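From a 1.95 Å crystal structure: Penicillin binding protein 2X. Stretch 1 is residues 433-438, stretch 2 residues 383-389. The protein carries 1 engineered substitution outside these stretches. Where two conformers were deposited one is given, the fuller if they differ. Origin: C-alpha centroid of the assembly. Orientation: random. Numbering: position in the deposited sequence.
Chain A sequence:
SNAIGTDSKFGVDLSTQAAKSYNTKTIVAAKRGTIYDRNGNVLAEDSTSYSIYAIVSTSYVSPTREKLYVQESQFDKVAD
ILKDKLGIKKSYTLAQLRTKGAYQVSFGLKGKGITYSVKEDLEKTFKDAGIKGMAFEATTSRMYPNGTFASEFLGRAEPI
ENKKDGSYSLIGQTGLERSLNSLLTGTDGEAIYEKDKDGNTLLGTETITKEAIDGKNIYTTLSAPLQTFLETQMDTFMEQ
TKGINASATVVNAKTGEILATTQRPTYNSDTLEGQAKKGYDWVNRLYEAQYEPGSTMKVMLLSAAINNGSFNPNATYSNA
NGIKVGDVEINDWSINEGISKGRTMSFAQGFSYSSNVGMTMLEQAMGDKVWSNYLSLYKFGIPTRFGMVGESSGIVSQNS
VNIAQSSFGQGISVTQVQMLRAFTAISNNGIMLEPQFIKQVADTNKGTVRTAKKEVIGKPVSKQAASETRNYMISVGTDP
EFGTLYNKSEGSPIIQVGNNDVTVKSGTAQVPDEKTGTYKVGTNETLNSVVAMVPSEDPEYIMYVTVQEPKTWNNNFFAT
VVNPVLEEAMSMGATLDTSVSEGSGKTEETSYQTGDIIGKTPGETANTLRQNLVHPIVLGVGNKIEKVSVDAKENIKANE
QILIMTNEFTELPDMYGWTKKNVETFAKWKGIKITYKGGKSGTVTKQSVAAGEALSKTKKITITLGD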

# COMPACT_ATOMS: atom_id res chain seq x y z
N LEU A 433 -12.39 3.01 8.58
CA LEU A 433 -11.25 3.87 8.33
C LEU A 433 -10.61 3.54 7.00
O LEU A 433 -10.67 2.40 6.54
CB LEU A 433 -10.19 3.67 9.42
CG LEU A 433 -10.61 3.86 10.88
CD1 LEU A 433 -9.47 3.56 11.85
CD2 LEU A 433 -11.11 5.27 11.11
N GLU A 434 -10.02 4.56 6.39
CA GLU A 434 -9.28 4.38 5.14
C GLU A 434 -7.89 3.82 5.51
O GLU A 434 -7.18 4.41 6.33
CB GLU A 434 -9.13 5.72 4.44
CG GLU A 434 -8.37 5.70 3.13
CD GLU A 434 -9.15 5.13 1.95
OE1 GLU A 434 -10.20 4.45 2.12
OE2 GLU A 434 -8.69 5.36 0.82
N PRO A 435 -7.48 2.69 4.90
CA PRO A 435 -6.14 2.21 5.15
C PRO A 435 -5.14 3.26 4.64
O PRO A 435 -5.40 3.89 3.61
CB PRO A 435 -6.06 0.92 4.32
CG PRO A 435 -7.48 0.47 4.22
CD PRO A 435 -8.23 1.75 4.04
N GLN A 436 -4.04 3.45 5.38
CA GLN A 436 -3.01 4.44 5.07
C GLN A 436 -1.64 3.83 5.12
O GLN A 436 -1.35 2.98 5.99
CB GLN A 436 -3.03 5.59 6.09
CG GLN A 436 -4.25 6.48 6.02
CD GLN A 436 -4.27 7.57 7.08
OE1 GLN A 436 -3.58 7.48 8.12
NE2 GLN A 436 -5.07 8.60 6.85
N PHE A 437 -0.78 4.29 4.21
CA PHE A 437 0.60 3.87 4.12
C PHE A 437 1.57 5.07 4.15
O PHE A 437 2.79 4.86 4.18
CB PHE A 437 0.87 2.95 2.91
CG PHE A 437 0.60 3.59 1.57
CD1 PHE A 437 1.56 4.38 0.95
CD2 PHE A 437 -0.62 3.41 0.93
CE1 PHE A 437 1.30 4.98 -0.27
CE2 PHE A 437 -0.88 4.01 -0.30
CZ PHE A 437 0.09 4.80 -0.90
N ILE A 438 1.05 6.31 4.14
CA ILE A 438 1.89 7.52 4.23
C ILE A 438 1.67 8.19 5.57
O ILE A 438 0.53 8.55 5.91
CB ILE A 438 1.56 8.58 3.16
CG1 ILE A 438 1.67 7.98 1.77
CG2 ILE A 438 2.50 9.79 3.30
CD1 ILE A 438 1.10 8.86 0.68
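Stretch 2 383-389: PTRFGMV

Stretch 2 lies on stretch 1 as one irregular chain against another. The two run in the same general direction, so the contacts keep their order: Glu434 meets the turn at Thr384 to Phe386, Pro435 meets Phe386, and Phe437 reaches Phe386, Gly387 and Met388. Stretch 1 is extended from Leu433 to Gln436, and Phe437, with psi near zero, interrupts that run. Stretch 2 is more sharply bent. Arg385 takes positive phi and psi (55°/42°), Phe386 has psi near zero, and Gly387 has phi 136°, before Met388 and Val389 return to extended angles. Neither backbone offers the other a regular ladder of hydrogen bonds; side chains, some backbone atoms and two waters make up the contact, which buries 372 Å² in all.

Phe437 covers the most surface. Its CB points toward stretch 2, and with chi1 at 62° (p) the ring lies against three successive residues. Its edge is directed at the face of Phe386, the planes at 81° and the centroids 5.0 Å apart, with Phe437 CD2 3.5 Å from Phe386 CE2. This edge-to-face arrangement suits two aromatic rings, since the slightly positive hydrogens of one meet the electron-rich face of the other. Over one face of the Phe437 ring sits Met388, whose CE lies 3.9 Å from the ring centroid and only 9° off the normal, a CH-pi contact. The CA-to-CB bond of Met388 points sideways, but its long, flexible chain, both chi1 and chi2 in m, carries the methyl over the ring.

Gly387 lies at the edge of the same ring, its C 3.7 Å from Phe437 CZ. A CB here would fall 2.8 Å from Phe437 CZ, a clash, and at these backbone angles it would also be jammed against the carbonyl O of Phe386. Glycine therefore suits both the local backbone and the close approach of the aromatic ring.

Phe386 is the second large contributor. Besides receiving Phe437 on its face, it meets Pro435: Pro435 O lies at the edge of the ring, near its plane, and 3.4 Å from Phe386 CB; Pro435 CB makes an apolar contact with Phe386 CD2 at 4.2 Å. The compact proline ring packs without a flexible chain to be ordered. Water 1 ties the backbones together here by donating to Phe386 O at 3.1 Å and to Pro435 O at 2.9 Å. Water 2 accepts from Phe437 N at 2.8 Å and makes a weak bond to Phe386 O at 3.5 Å, so two carbonyls and an amide of buried residues find polar partners.

Glu434 gives the contact its polar end. Its CB points sideways, yet the carboxylate comes nearer, placing Glu434 OE2 2.6 Å from Thr384 O and 3.4 Å from Phe386 CA. Two oxygens so close suggest that the acid probably holds a proton. Thr384, whose CB points toward stretch 1, also steadies the bend: its OG1 accepts a weak hydrogen bond of 3.3 Å from Phe386 N.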

# COMPACT_ATOMS: atom_id res chain seq x y z
N PRO A 383 -13.02 0.78 -5.24
CA PRO A 383 -11.61 0.81 -4.82
C PRO A 383 -11.43 1.75 -3.63
O PRO A 383 -12.24 2.68 -3.44
CB PRO A 383 -10.88 1.35 -6.06
CG PRO A 383 -11.91 2.08 -6.83
CD PRO A 383 -13.20 1.38 -6.58
N THR A 384 -10.40 1.49 -2.83
CA THR A 384 -10.12 2.34 -1.67
C THR A 384 -9.57 3.72 -2.10
O THR A 384 -9.80 4.73 -1.42
CB THR A 384 -9.12 1.67 -0.70
OG1 THR A 384 -7.80 1.61 -1.28
CG2 THR A 384 -9.59 0.26 -0.31
N ARG A 385 -8.86 3.75 -3.23
CA ARG A 385 -8.19 4.97 -3.71
C ARG A 385 -7.26 5.48 -2.61
O ARG A 385 -7.14 6.68 -2.40
CB ARG A 385 -9.19 6.03 -4.13
CG ARG A 385 -10.29 5.47 -5.01
CD ARG A 385 -11.09 6.57 -5.64
NE ARG A 385 -12.18 6.04 -6.45
CZ ARG A 385 -13.47 6.01 -6.12
NH1 ARG A 385 -13.92 6.51 -4.97
NH2 ARG A 385 -14.34 5.50 -6.98
N PHE A 386 -6.56 4.55 -1.96
CA PHE A 386 -5.73 4.88 -0.82
C PHE A 386 -4.38 5.51 -1.14
O PHE A 386 -3.69 5.93 -0.22
CB PHE A 386 -5.62 3.71 0.19
CG PHE A 386 -4.66 2.61 -0.17
CD1 PHE A 386 -4.55 2.12 -1.46
CD2 PHE A 386 -3.95 1.96 0.85
CE1 PHE A 386 -3.72 1.06 -1.74
CE2 PHE A 386 -3.10 0.91 0.58
CZ PHE A 386 -2.99 0.47 -0.73
N GLY A 387 -4.02 5.58 -2.42
CA GLY A 387 -2.82 6.26 -2.84
C GLY A 387 -1.99 5.55 -3.88
O GLY A 387 -1.14 6.16 -4.49
N MET A 388 -2.22 4.26 -4.07
CA MET A 388 -1.43 3.52 -5.04
C MET A 388 -2.05 3.58 -6.42
O MET A 388 -3.28 3.67 -6.55
CB MET A 388 -1.33 2.04 -4.64
CG MET A 388 -0.55 1.77 -3.38
SD MET A 388 1.22 2.11 -3.52
CE MET A 388 1.80 1.46 -1.96
N VAL A 389 -1.22 3.55 -7.46
CA VAL A 389 -1.74 3.50 -8.82
C VAL A 389 -1.86 2.02 -9.21
O VAL A 389 -1.11 1.18 -8.72
CB VAL A 389 -0.87 4.27 -9.84
CG1 VAL A 389 -0.78 5.74 -9.43
CG2 VAL A 389 0.51 3.65 -9.97
O HOH W 1 -5.04 6.53 2.48
O HOH W 2 -1.78 6.41 2.66